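Local coordinates for protein NUDIX hydrolase (Alicyclobacillus acidocaldarius subsp. acidocaldarius, PDB 3QSJ) that probably hydrolyses phosphorus-containing anhydrides as a metal-dependent Nudix enzyme, and binds calcium in the crystal, at residues A[11-15]-A[78-83]; A[38-44]-A[194-200]; A[105-111]-A[167-171]. One frame throughout, in Å; residues are numbered along the deposited sequence. Where two conformers were deposited one is given.

Contact 1. Residues A[11-15]-A[78-83]; sequences ATLVV and TALRET. With CA (calcium ion), chain B.
Residues 11-15 run as an extended strand of the central sheet, and helix 78-83 crosses over it with an angle of -70°, the axes 6.6 Å apart at their closest. Thr12 and Ala79 set the register, CA to CA 4.9 Å. Side chains alternate along the strand. Ala11 points at the helix, its CB 3.9 Å from both Thr78 CG2 and Ala79 CB. Thr12 turns its side chain to the far face, but its carbonyl carbon C lies 3.8 Å from Ala79 CB, so the small alanine lets the helix come close. Leu13 (chi1 t, chi2 p) is the central contact: CB sits 4.0 Å from Ala79 CB and 3.3 Å from Thr83 OG1, while CD2 meets Leu80 CD2 at 3.8 Å. Val14 faces away; Val15 CG2 just reaches Thr83 CG2 at 4.5 Å. Thr83, chi1 m, returns its hydroxyl to its own helix, OG1 to Ala79 O 2.8 Å. This is the sheet-against-Nudix-helix packing of the fold. Glu82 OE1 binds calcium at 2.4 Å, with Gly46 and Glu86 as further ligands, and Glu82 OE2 salt-bridges Arg81 NH1 at 2.9 Å. An apolar interface thus holds the helix to the sheet while its acidic side carries the metal.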
ATOM      1  N   ALA A  11      -5.609   4.696  -2.976  1.00 16.74           N
ATOM      2  CA  ALA A  11      -5.514   3.539  -2.074  1.00 14.97           C
ATOM      3  C   ALA A  11      -4.123   3.385  -1.634  1.00 15.26           C
ATOM      4  O   ALA A  11      -3.157   3.800  -2.315  1.00 17.30           O
ATOM      5  CB  ALA A  11      -5.962   2.252  -2.766  1.00 16.51           C
ATOM      6  N   THR A  12      -4.003   2.803  -0.454  1.00 13.95           N
ATOM      7  CA  THR A  12      -2.735   2.618   0.225  1.00 13.68           C
ATOM      8  C   THR A  12      -2.632   1.195   0.746  1.00 16.64           C
ATOM      9  O   THR A  12      -3.608   0.666   1.279  1.00 16.32           O
ATOM     10  CB  THR A  12      -2.651   3.639   1.380  1.00 19.70           C
ATOM     11  OG1 THR A  12      -2.701   4.949   0.811  1.00 23.48           O
ATOM     12  CG2 THR A  12      -1.324   3.548   2.089  1.00 23.12           C
ATOM     13  N   LEU A  13      -1.408   0.647   0.712  1.00 14.70           N
ATOM     14  CA  LEU A  13      -1.164  -0.721   1.181  1.00 13.31           C
ATOM     15  C   LEU A  13      -0.267  -0.694   2.384  1.00 16.11           C
ATOM     16  O   LEU A  13       0.845  -0.151   2.356  1.00 15.56           O
ATOM     17  CB  LEU A  13      -0.523  -1.603   0.089  1.00 12.02           C
ATOM     18  CG  LEU A  13      -0.557  -3.110   0.384  1.00 17.41           C
ATOM     19  CD1 LEU A  13      -2.006  -3.582   0.600  1.00 15.53           C
ATOM     20  CD2 LEU A  13       0.158  -3.878  -0.768  1.00 17.63           C
ATOM     21  N   VAL A  14      -0.728  -1.371   3.457  1.00 12.94           N
ATOM     22  CA  VAL A  14      -0.009  -1.434   4.720  1.00 12.97           C
ATOM     23  C   VAL A  14       0.516  -2.858   4.738  1.00 16.30           C
ATOM     24  O   VAL A  14      -0.267  -3.810   4.962  1.00 15.31           O
ATOM     25  CB  VAL A  14      -0.961  -1.133   5.905  1.00 14.95           C
ATOM     26  CG1 VAL A  14      -0.193  -1.150   7.243  1.00 16.18           C
ATOM     27  CG2 VAL A  14      -1.678   0.213   5.705  1.00 14.96           C
ATOM     28  N   VAL A  15       1.815  -3.005   4.474  1.00 15.37           N
ATOM     29  CA  VAL A  15       2.442  -4.345   4.381  1.00 15.81           C
ATOM     30  C   VAL A  15       3.157  -4.588   5.694  1.00 17.60           C
ATOM     31  O   VAL A  15       4.079  -3.843   6.061  1.00 16.49           O
ATOM     32  CB  VAL A  15       3.416  -4.411   3.174  1.00 18.45           C
ATOM     33  CG1 VAL A  15       3.949  -5.839   2.991  1.00 17.37           C
ATOM     34  CG2 VAL A  15       2.737  -3.917   1.882  1.00 18.06           C
ATOM     35  N   THR A  78      -5.324  -0.925  -6.968  1.00 15.65           N
ATOM     36  CA  THR A  78      -4.609   0.368  -6.968  1.00 15.35           C
ATOM     37  C   THR A  78      -3.491   0.263  -5.944  1.00 15.65           C
ATOM     38  O   THR A  78      -2.368   0.598  -6.225  1.00 16.46           O
ATOM     39  CB  THR A  78      -5.583   1.533  -6.611  1.00 15.63           C
ATOM     40  OG1 THR A  78      -6.618   1.581  -7.602  1.00 16.93           O
ATOM     41  CG2 THR A  78      -4.824   2.885  -6.413  1.00 14.65           C
ATOM     42  N   ALA A  79      -3.813  -0.205  -4.749  1.00 15.15           N
ATOM     43  CA  ALA A  79      -2.823  -0.311  -3.671  1.00 16.30           C
ATOM     44  C   ALA A  79      -1.652  -1.239  -4.024  1.00 18.89           C
ATOM     45  O   ALA A  79      -0.485  -0.878  -3.810  1.00 17.75           O
ATOM     46  CB  ALA A  79      -3.507  -0.750  -2.386  1.00 16.13           C
ATOM     47  N   LEU A  80      -1.968  -2.392  -4.604  1.00 16.02           N
ATOM     48  CA  LEU A  80      -0.958  -3.399  -4.995  1.00 15.19           C
ATOM     49  C   LEU A  80      -0.093  -2.834  -6.121  1.00 17.86           C
ATOM     50  O   LEU A  80       1.134  -3.022  -6.113  1.00 15.46           O
ATOM     51  CB  LEU A  80      -1.678  -4.670  -5.433  1.00 13.96           C
ATOM     52  CG  LEU A  80      -2.237  -5.469  -4.251  1.00 15.45           C
ATOM     53  CD1 LEU A  80      -3.378  -6.388  -4.724  1.00 17.34           C
ATOM     54  CD2 LEU A  80      -1.106  -6.194  -3.504  1.00 16.43           C
ATOM     55  N   ARG A  81      -0.704  -2.177  -7.077  1.00 14.34           N
ATOM     56  CA  ARG A  81       0.068  -1.621  -8.196  1.00 14.64           C
ATOM     57  C   ARG A  81       1.067  -0.541  -7.722  1.00 18.78           C
ATOM     58  O   ARG A  81       2.206  -0.521  -8.180  1.00 18.66           O
ATOM     59  CB  ARG A  81      -0.872  -1.012  -9.274  1.00 16.83           C
ATOM     60  CG  ARG A  81      -0.082  -0.248 -10.401  1.00 17.36           C
ATOM     61  CD  ARG A  81      -1.000   0.405 -11.468  1.00 17.72           C
ATOM     62  NE  ARG A  81      -2.064   1.214 -10.844  1.00 16.21           N
ATOM     63  CZ  ARG A  81      -1.892   2.394 -10.256  1.00 25.67           C
ATOM     64  NH1 ARG A  81      -0.676   2.966 -10.221  1.00 17.66           N
ATOM     65  NH2 ARG A  81      -2.930   3.022  -9.702  1.00 21.75           N
ATOM     66  N   GLU A  82       0.586   0.393  -6.893  1.00 15.11           N
ATOM     67  CA  GLU A  82       1.366   1.534  -6.383  1.00 16.13           C
ATOM     68  C   GLU A  82       2.527   0.995  -5.542  1.00 18.07           C
ATOM     69  O   GLU A  82       3.658   1.492  -5.640  1.00 16.99           O
ATOM     70  CB  GLU A  82       0.453   2.430  -5.543  1.00 17.65           C
ATOM     71  CG  GLU A  82      -0.525   3.242  -6.387  1.00 18.03           C
ATOM     72  CD  GLU A  82       0.062   4.429  -7.149  1.00 26.02           C
ATOM     73  OE1 GLU A  82       1.123   4.942  -6.720  1.00 22.88           O
ATOM     74  OE2 GLU A  82      -0.589   4.917  -8.104  1.00 24.76           O
ATOM     75  N   THR A  83       2.277  -0.105  -4.796  1.00 16.25           N
ATOM     76  CA  THR A  83       3.315  -0.734  -3.998  1.00 15.49           C
ATOM     77  C   THR A  83       4.423  -1.305  -4.921  1.00 16.50           C
ATOM     78  O   THR A  83       5.613  -1.155  -4.625  1.00 17.32           O
ATOM     79  CB  THR A  83       2.708  -1.827  -3.090  1.00 18.23           C
ATOM     80  OG1 THR A  83       1.772  -1.183  -2.199  1.00 16.16           O
ATOM     81  CG2 THR A  83       3.772  -2.530  -2.261  1.00 16.94           C
TER
HETATM   82 CA    CA B 230       2.609   6.134  -5.327  1.00 19.08          CA
HETATM   83  O   HOH W   1       1.724   7.884  -6.580  1.00 28.03           O
HETATM   84  O   HOH W   2       3.883   5.204  -7.244  1.00 25.92           O

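Contact 2. Residues A[38-44]-A[194-200]; sequences LPGFVAF and LPAVRPT
Two mostly irregular segments meet here: a type II turn, Leu38 to Phe41, leading into strand 42-43, and an extended run, 194-197, that enters a helix with Val197 at its N-cap. Phe41 and Pro195 lie opposite each other, CA to CA 4.9 Å; Ala43 and Thr200 are 6.2 Å apart. Gly40 takes the positive phi of the turn. The direct backbone hydrogen bond is Val42 N to Pro195 O, 2.9 Å and nearly straight, with a CA-H...O contact from Phe41 CA to Pro195 O at 3.4 Å. Water 3 joins Val42 O (2.5 Å), Val197 N (3.0 Å) and Thr200 OG1 (2.8 Å), and water 4 accepts from Phe44 N (2.8 Å) and weakly bonds Thr200 OG1 (3.4 Å). Among the apolar contacts, Pro195 CB lies over the Phe41 ring face, 3.7 Å from its centroid, a CH-pi contact. Val42 CG2 meets Ala196 CB at 3.9 Å, and its CG1 Leu194 CD1 at 4.0 Å. This packs the start of strand 42-48 in the Nudix sheet, paired with strand 24-31, against the C-terminal helical part of the chain: the linker after helix 182-190, whose Ile189 touches Val42 and Ala196, and the first turn of helix 198-209.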
ATOM      1  N   LEU A  38       3.777  17.513  -0.203  1.00 21.41           N
ATOM      2  CA  LEU A  38       4.154  16.815   1.023  1.00 20.82           C
ATOM      3  C   LEU A  38       5.601  16.300   1.015  1.00 22.53           C
ATOM      4  O   LEU A  38       5.813  15.153   1.395  1.00 21.93           O
ATOM      5  CB  LEU A  38       3.201  15.665   1.344  1.00 20.46           C
ATOM      6  CG  LEU A  38       1.695  16.035   1.398  1.00 26.47           C
ATOM      7  CD1 LEU A  38       0.878  14.794   1.763  1.00 27.36           C
ATOM      8  CD2 LEU A  38       1.444  17.242   2.306  1.00 25.95           C
ATOM      9  N   PRO A  39       6.606  17.150   0.693  1.00 20.37           N
ATOM     10  CA  PRO A  39       8.011  16.674   0.797  1.00 19.02           C
ATOM     11  C   PRO A  39       8.319  16.303   2.227  1.00 23.14           C
ATOM     12  O   PRO A  39       7.822  16.978   3.165  1.00 22.07           O
ATOM     13  CB  PRO A  39       8.854  17.885   0.348  1.00 22.17           C
ATOM     14  CG  PRO A  39       7.934  19.046   0.451  1.00 27.26           C
ATOM     15  CD  PRO A  39       6.535  18.563   0.282  1.00 21.60           C
ATOM     16  N   GLY A  40       9.073  15.211   2.387  1.00 21.84           N
ATOM     17  CA  GLY A  40       9.567  14.730   3.678  1.00 22.37           C
ATOM     18  C   GLY A  40       8.551  13.936   4.467  1.00 23.77           C
ATOM     19  O   GLY A  40       8.872  13.458   5.549  1.00 22.76           O
ATOM     20  N   PHE A  41       7.334  13.854   3.992  1.00 19.68           N
ATOM     21  CA  PHE A  41       6.301  13.087   4.730  1.00 20.14           C
ATOM     22  C   PHE A  41       6.583  11.570   4.674  1.00 21.82           C
ATOM     23  O   PHE A  41       7.026  11.060   3.618  1.00 19.66           O
ATOM     24  CB  PHE A  41       4.892  13.335   4.167  1.00 22.04           C
ATOM     25  CG  PHE A  41       4.166  14.525   4.752  1.00 22.92           C
ATOM     26  CD1 PHE A  41       2.938  14.366   5.383  1.00 25.95           C
ATOM     27  CD2 PHE A  41       4.732  15.799   4.714  1.00 24.06           C
ATOM     28  CE1 PHE A  41       2.254  15.473   5.915  1.00 27.44           C
ATOM     29  CE2 PHE A  41       4.053  16.909   5.256  1.00 26.71           C
ATOM     30  CZ  PHE A  41       2.829  16.732   5.869  1.00 25.60           C
ATOM     31  N   VAL A  42       6.331  10.877   5.778  0.54 17.06           N
ATOM     32  CA  VAL A  42       6.434   9.423   5.792  0.54 16.24           C
ATOM     33  C   VAL A  42       5.023   8.916   5.508  0.54 21.14           C
ATOM     34  O   VAL A  42       4.035   9.584   5.856  0.54 21.58           O
ATOM     35  CB  VAL A  42       7.034   8.840   7.101  0.54 18.73           C
ATOM     36  CG1 VAL A  42       8.515   9.246   7.253  0.54 16.59           C
ATOM     37  CG2 VAL A  42       6.221   9.253   8.342  0.54 19.84           C
ATOM     38  N   ALA A  43       4.921   7.765   4.831  1.00 20.32           N
ATOM     39  CA  ALA A  43       3.653   7.161   4.498  1.00 19.90           C
ATOM     40  C   ALA A  43       3.840   5.695   4.112  1.00 19.05           C
ATOM     41  O   ALA A  43       4.934   5.132   4.138  1.00 19.18           O
ATOM     42  CB  ALA A  43       3.019   7.925   3.318  1.00 22.00           C
ATOM     43  N   PHE A  44       2.741   5.096   3.734  1.00 17.13           N
ATOM     44  CA  PHE A  44       2.809   3.750   3.214  1.00 16.11           C
ATOM     45  C   PHE A  44       2.712   3.884   1.684  1.00 16.04           C
ATOM     46  O   PHE A  44       2.218   4.894   1.177  1.00 18.00           O
ATOM     47  CB  PHE A  44       1.626   2.907   3.726  1.00 18.81           C
ATOM     48  CG  PHE A  44       1.489   2.929   5.239  1.00 19.31           C
ATOM     49  CD1 PHE A  44       2.489   2.390   6.056  1.00 18.43           C
ATOM     50  CD2 PHE A  44       0.376   3.513   5.843  1.00 20.73           C
ATOM     51  CE1 PHE A  44       2.389   2.474   7.447  1.00 21.12           C
ATOM     52  CE2 PHE A  44       0.279   3.597   7.233  1.00 22.97           C
ATOM     53  CZ  PHE A  44       1.286   3.095   8.026  1.00 22.02           C
ATOM     54  N   LEU A 194       9.388  13.613  12.186  1.00 34.60           N
ATOM     55  CA  LEU A 194       8.913  13.325  10.807  1.00 32.27           C
ATOM     56  C   LEU A 194       7.415  13.651  10.620  1.00 33.47           C
ATOM     57  O   LEU A 194       6.603  13.308  11.482  1.00 33.79           O
ATOM     58  CB  LEU A 194       9.164  11.854  10.426  1.00 32.37           C
ATOM     59  CG  LEU A 194      10.606  11.341  10.495  1.00 38.16           C
ATOM     60  CD1 LEU A 194      10.626   9.875  10.650  1.00 39.57           C
ATOM     61  CD2 LEU A 194      11.428  11.777   9.266  1.00 40.37           C
ATOM     62  N   PRO A 195       7.014  14.271   9.494  1.00 25.60           N
ATOM     63  CA  PRO A 195       5.594  14.573   9.315  1.00 25.91           C
ATOM     64  C   PRO A 195       4.848  13.378   8.726  1.00 27.05           C
ATOM     65  O   PRO A 195       5.414  12.595   7.950  1.00 25.57           O
ATOM     66  CB  PRO A 195       5.594  15.750   8.338  1.00 28.80           C
ATOM     67  CG  PRO A 195       6.985  15.824   7.787  1.00 32.69           C
ATOM     68  CD  PRO A 195       7.829  14.798   8.380  1.00 27.32           C
ATOM     69  N   ALA A 196       3.559  13.252   9.081  1.00 25.91           N
ATOM     70  CA  ALA A 196       2.696  12.196   8.518  1.00 24.09           C
ATOM     71  C   ALA A 196       1.230  12.667   8.534  1.00 25.49           C
ATOM     72  O   ALA A 196       0.865  13.436   9.413  1.00 25.74           O
ATOM     73  CB  ALA A 196       2.857  10.875   9.288  1.00 25.01           C
ATOM     74  N   VAL A 197       0.405  12.199   7.596  1.00 23.11           N
ATOM     75  CA  VAL A 197      -1.030  12.528   7.592  1.00 24.48           C
ATOM     76  C   VAL A 197      -1.745  11.739   8.696  1.00 27.81           C
ATOM     77  O   VAL A 197      -1.238  10.705   9.115  1.00 27.67           O
ATOM     78  CB  VAL A 197      -1.688  12.416   6.192  1.00 28.43           C
ATOM     79  CG1 VAL A 197      -0.967  13.308   5.193  1.00 29.66           C
ATOM     80  CG2 VAL A 197      -1.717  10.958   5.694  1.00 26.68           C
ATOM     81  N   ARG A 198      -2.868  12.257   9.213  1.00 26.78           N
ATOM     82  CA  ARG A 198      -3.623  11.600  10.293  1.00 27.24           C
ATOM     83  C   ARG A 198      -3.901  10.099  10.094  1.00 30.15           C
ATOM     84  O   ARG A 198      -3.619   9.326  11.013  1.00 28.47           O
ATOM     85  CB  ARG A 198      -4.872  12.407  10.665  1.00 28.71           C
ATOM     86  CG  ARG A 198      -4.511  13.713  11.416  1.00 44.71           C
ATOM     87  CD  ARG A 198      -5.738  14.338  12.043  1.00 54.79           C
ATOM     88  NE  ARG A 198      -6.689  14.755  11.014  1.00 63.41           N
ATOM     89  CZ  ARG A 198      -8.005  14.590  11.088  1.00 70.19           C
ATOM     90  NH1 ARG A 198      -8.785  14.993  10.095  1.00 50.08           N
ATOM     91  NH2 ARG A 198      -8.551  14.020  12.157  1.00 53.85           N
ATOM     92  N   PRO A 199      -4.372   9.639   8.901  1.00 27.68           N
ATOM     93  CA  PRO A 199      -4.591   8.198   8.700  1.00 26.96           C
ATOM     94  C   PRO A 199      -3.347   7.336   8.926  1.00 27.62           C
ATOM     95  O   PRO A 199      -3.442   6.233   9.502  1.00 24.63           O
ATOM     96  CB  PRO A 199      -5.040   8.140   7.234  1.00 28.89           C
ATOM     97  CG  PRO A 199      -5.659   9.436   6.978  1.00 33.82           C
ATOM     98  CD  PRO A 199      -4.800  10.407   7.705  1.00 29.99           C
ATOM     99  N   THR A 200      -2.162   7.867   8.540  1.00 23.38           N
ATOM    100  CA  THR A 200      -0.886   7.149   8.759  1.00 20.49           C
ATOM    101  C   THR A 200      -0.647   6.878  10.234  1.00 23.51           C
ATOM    102  O   THR A 200      -0.326   5.750  10.608  1.00 22.00           O
ATOM    103  CB  THR A 200       0.287   7.927   8.111  1.00 25.55           C
ATOM    104  OG1 THR A 200       0.054   7.975   6.726  1.00 23.17           O
ATOM    105  CG2 THR A 200       1.653   7.252   8.356  1.00 28.41           C
TER
HETATM  106  O   HOH W   3       1.555  10.106   5.774  1.00 20.94           O
HETATM  107  O   HOH W   4       0.152   6.191   3.786  1.00 38.29           O

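Contact 3. Residues A[105-111]-A[167-171]; sequences LAPDEQA and PRLHG
Arg168 reaches out of an irregular loop to the N-terminal end of helix 107-113, and its conformation decides the contact. With chi1 and chi2 both t and chi3 p, the chain stays extended before bending, so that the guanidinium comes to lie beside residues 105-107. Arg168 NH1 and NH2 both donate to Leu105 O, at 2.9 and 2.8 Å, a forked pair on one carbonyl. Arg168 NH2 also gives a hydrogen bond to Gln110 OE1 at 2.8 Å, and Arg168 NE adds a weak one to the same oxygen at 3.1 Å. Both acceptors lie at the edge of the guanidinium, near its plane, whereas Pro107 N sits over one face, 3.4 Å from Arg168 NH2. Gln110, one turn into the helix, is fully extended (chi1 and chi2 t), and its amide works both ways: besides accepting through OE1, its NE2 donates to Arg168 O at 2.9 Å. The segments thereby join helix 107-113 to the loop between strands 151-160 and 174-181 of this Nudix fold, beside the C-terminal end of helix 72-87: Gln110 NE2 also bonds Glu85 O, and the backbones of Leu105 and Arg168 pair with Gly88 and Ile87. Ala106 is the N-cap residue, and Glu109, chi1 m, folds back so that OE1 accepts from Ala106 N at 3.0 Å. Further on, Ala111 and His170 are nearest in register, CA to CA 6.5 Å. His170, chi1 t and chi2 77°, lays its ring face against Ala111 CA, 3.9 Å from the centroid, a CH-pi contact; water 5 links His170 ND1 (2.9 Å) to Pro107 O (2.7 Å).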
ATOM      1  N   LEU A 105      10.503  -7.911  -8.394  1.00 25.99           N
ATOM      2  CA  LEU A 105      10.639  -7.486  -9.785  1.00 26.72           C
ATOM      3  C   LEU A 105      12.097  -7.125  -9.987  1.00 30.82           C
ATOM      4  O   LEU A 105      12.750  -6.599  -9.084  1.00 29.99           O
ATOM      5  CB  LEU A 105       9.787  -6.213 -10.019  1.00 26.40           C
ATOM      6  CG  LEU A 105       8.282  -6.390  -9.918  1.00 29.09           C
ATOM      7  CD1 LEU A 105       7.616  -5.010  -9.797  1.00 29.07           C
ATOM      8  CD2 LEU A 105       7.743  -7.158 -11.156  1.00 31.70           C
ATOM      9  N   ALA A 106      12.610  -7.384 -11.178  1.00 27.37           N
ATOM     10  CA  ALA A 106      13.958  -6.980 -11.518  1.00 27.91           C
ATOM     11  C   ALA A 106      13.918  -5.427 -11.658  1.00 29.90           C
ATOM     12  O   ALA A 106      12.853  -4.875 -11.951  1.00 28.40           O
ATOM     13  CB  ALA A 106      14.367  -7.609 -12.853  1.00 29.68           C
ATOM     14  N   PRO A 107      15.048  -4.727 -11.452  1.00 29.34           N
ATOM     15  CA  PRO A 107      15.062  -3.260 -11.636  1.00 28.99           C
ATOM     16  C   PRO A 107      14.373  -2.796 -12.916  1.00 32.94           C
ATOM     17  O   PRO A 107      13.589  -1.851 -12.862  1.00 31.53           O
ATOM     18  CB  PRO A 107      16.560  -2.926 -11.680  1.00 31.84           C
ATOM     19  CG  PRO A 107      17.208  -3.991 -10.907  1.00 36.77           C
ATOM     20  CD  PRO A 107      16.393  -5.237 -11.096  1.00 32.40           C
ATOM     21  N   ASP A 108      14.629  -3.491 -14.064  1.00 29.94           N
ATOM     22  CA  ASP A 108      14.050  -3.111 -15.373  1.00 30.46           C
ATOM     23  C   ASP A 108      12.534  -3.264 -15.435  1.00 31.34           C
ATOM     24  O   ASP A 108      11.877  -2.462 -16.077  1.00 31.30           O
ATOM     25  CB  ASP A 108      14.691  -3.897 -16.515  1.00 32.87           C
ATOM     26  CG  ASP A 108      15.902  -3.241 -17.165  1.00 52.12           C
ATOM     27  OD1 ASP A 108      16.325  -2.154 -16.692  1.00 53.75           O
ATOM     28  OD2 ASP A 108      16.426  -3.810 -18.151  1.00 61.36           O
ATOM     29  N   GLU A 109      11.980  -4.276 -14.763  1.00 27.84           N
ATOM     30  CA  GLU A 109      10.521  -4.488 -14.756  1.00 25.20           C
ATOM     31  C   GLU A 109       9.926  -3.424 -13.876  1.00 25.25           C
ATOM     32  O   GLU A 109       8.894  -2.876 -14.221  1.00 26.46           O
ATOM     33  CB  GLU A 109      10.152  -5.880 -14.207  1.00 25.99           C
ATOM     34  CG  GLU A 109      10.766  -7.015 -15.022  1.00 34.67           C
ATOM     35  CD  GLU A 109      10.524  -8.395 -14.470  1.00 45.04           C
ATOM     36  OE1 GLU A 109      10.842  -8.626 -13.280  1.00 33.91           O
ATOM     37  OE2 GLU A 109      10.015  -9.249 -15.231  1.00 41.60           O
ATOM     38  N   GLN A 110      10.577  -3.113 -12.728  1.00 24.13           N
ATOM     39  CA  GLN A 110      10.063  -2.016 -11.864  1.00 22.69           C
ATOM     40  C   GLN A 110      10.124  -0.706 -12.656  1.00 25.14           C
ATOM     41  O   GLN A 110       9.190   0.076 -12.620  1.00 25.18           O
ATOM     42  CB  GLN A 110      10.852  -1.889 -10.547  1.00 21.14           C
ATOM     43  CG  GLN A 110      10.322  -0.804  -9.608  1.00 22.23           C
ATOM     44  CD  GLN A 110      11.092  -0.709  -8.306  1.00 23.21           C
ATOM     45  OE1 GLN A 110      12.129  -1.387  -8.087  1.00 23.33           O
ATOM     46  NE2 GLN A 110      10.612   0.123  -7.402  1.00 20.29           N
ATOM     47  N   ALA A 111      11.203  -0.473 -13.382  1.00 25.18           N
ATOM     48  CA  ALA A 111      11.309   0.765 -14.185  1.00 24.65           C
ATOM     49  C   ALA A 111      10.156   0.868 -15.189  1.00 29.27           C
ATOM     50  O   ALA A 111       9.536   1.934 -15.303  1.00 30.18           O
ATOM     51  CB  ALA A 111      12.651   0.805 -14.923  1.00 26.24           C
ATOM     52  N   PRO A 167      12.760  -3.446   0.479  1.00 19.78           N
ATOM     53  CA  PRO A 167      12.117  -2.601  -0.572  1.00 18.02           C
ATOM     54  C   PRO A 167      13.227  -2.013  -1.446  1.00 21.03           C
ATOM     55  O   PRO A 167      14.382  -1.860  -1.001  1.00 22.37           O
ATOM     56  CB  PRO A 167      11.438  -1.469   0.249  1.00 18.95           C
ATOM     57  CG  PRO A 167      12.191  -1.396   1.510  1.00 24.43           C
ATOM     58  CD  PRO A 167      12.648  -2.831   1.814  1.00 21.10           C
ATOM     59  N   ARG A 168      12.921  -1.771  -2.712  1.00 18.90           N
ATOM     60  CA  ARG A 168      13.899  -1.234  -3.647  1.00 20.23           C
ATOM     61  C   ARG A 168      13.221  -0.068  -4.324  1.00 22.57           C
ATOM     62  O   ARG A 168      12.147  -0.232  -4.917  1.00 21.98           O
ATOM     63  CB  ARG A 168      14.297  -2.257  -4.675  1.00 23.55           C
ATOM     64  CG  ARG A 168      15.577  -1.836  -5.431  1.00 36.15           C
ATOM     65  CD  ARG A 168      15.933  -2.723  -6.630  1.00 34.92           C
ATOM     66  NE  ARG A 168      14.805  -2.784  -7.557  1.00 31.98           N
ATOM     67  CZ  ARG A 168      14.236  -3.901  -7.990  1.00 48.32           C
ATOM     68  NH1 ARG A 168      14.759  -5.086  -7.683  1.00 45.09           N
ATOM     69  NH2 ARG A 168      13.190  -3.845  -8.791  1.00 32.21           N
ATOM     70  N   LEU A 169      13.903   1.078  -4.308  1.00 20.78           N
ATOM     71  CA  LEU A 169      13.383   2.283  -4.919  1.00 21.12           C
ATOM     72  C   LEU A 169      13.712   2.339  -6.398  1.00 24.93           C
ATOM     73  O   LEU A 169      14.738   1.813  -6.829  1.00 26.21           O
ATOM     74  CB  LEU A 169      13.985   3.534  -4.208  1.00 21.69           C
ATOM     75  CG  LEU A 169      13.709   3.647  -2.703  1.00 26.04           C
ATOM     76  CD1 LEU A 169      14.386   4.935  -2.138  1.00 27.25           C
ATOM     77  CD2 LEU A 169      12.201   3.693  -2.461  1.00 26.14           C
ATOM     78  N   HIS A 170      12.873   3.085  -7.150  1.00 21.14           N
ATOM     79  CA  HIS A 170      13.072   3.429  -8.552  1.00 21.68           C
ATOM     80  C   HIS A 170      12.891   4.928  -8.623  1.00 27.15           C
ATOM     81  O   HIS A 170      11.889   5.446  -8.108  1.00 26.39           O
ATOM     82  CB  HIS A 170      12.026   2.782  -9.475  1.00 20.47           C
ATOM     83  CG  HIS A 170      12.142   3.315 -10.882  1.00 23.79           C
ATOM     84  ND1 HIS A 170      13.146   2.879 -11.734  1.00 26.40           N
ATOM     85  CD2 HIS A 170      11.468   4.330 -11.487  1.00 27.10           C
ATOM     86  CE1 HIS A 170      13.036   3.611 -12.834  1.00 27.39           C
ATOM     87  NE2 HIS A 170      12.065   4.520 -12.728  1.00 27.59           N
ATOM     88  N   GLY A 171      13.798   5.624  -9.284  1.00 27.33           N
ATOM     89  CA  GLY A 171      13.609   7.061  -9.435  1.00 28.30           C
ATOM     90  C   GLY A 171      13.843   7.852  -8.166  1.00 32.39           C
ATOM     91  O   GLY A 171      14.276   7.294  -7.152  1.00 32.14           O
TER
HETATM   92  O   HOH W   5      14.421   0.290 -11.389  1.00 30.75           O

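How the contacts relate
Contact 1 lies about 3 Å from the centre of the chain and holds Glu82 of the calcium site; the centres of contacts 2 and 3 each lie 15 Å from its own and 23 Å from one another. Contacts 1 and 2 touch through neighbouring strands of one sheet: Thr12 CG2 and Leu13 O each come within 3.4 Å of Phe44 CB, and Val14 CG2 is 3.9 Å from Phe44 CD2. Phe44 also leads along its strand towards Gly46, another calcium ligand. Contact 3 makes no touch with either, its nearest atoms being about 6 Å from contact 1 and 10 Å from contact 2, yet the Gln110 side chain lies about 10 Å from the calcium.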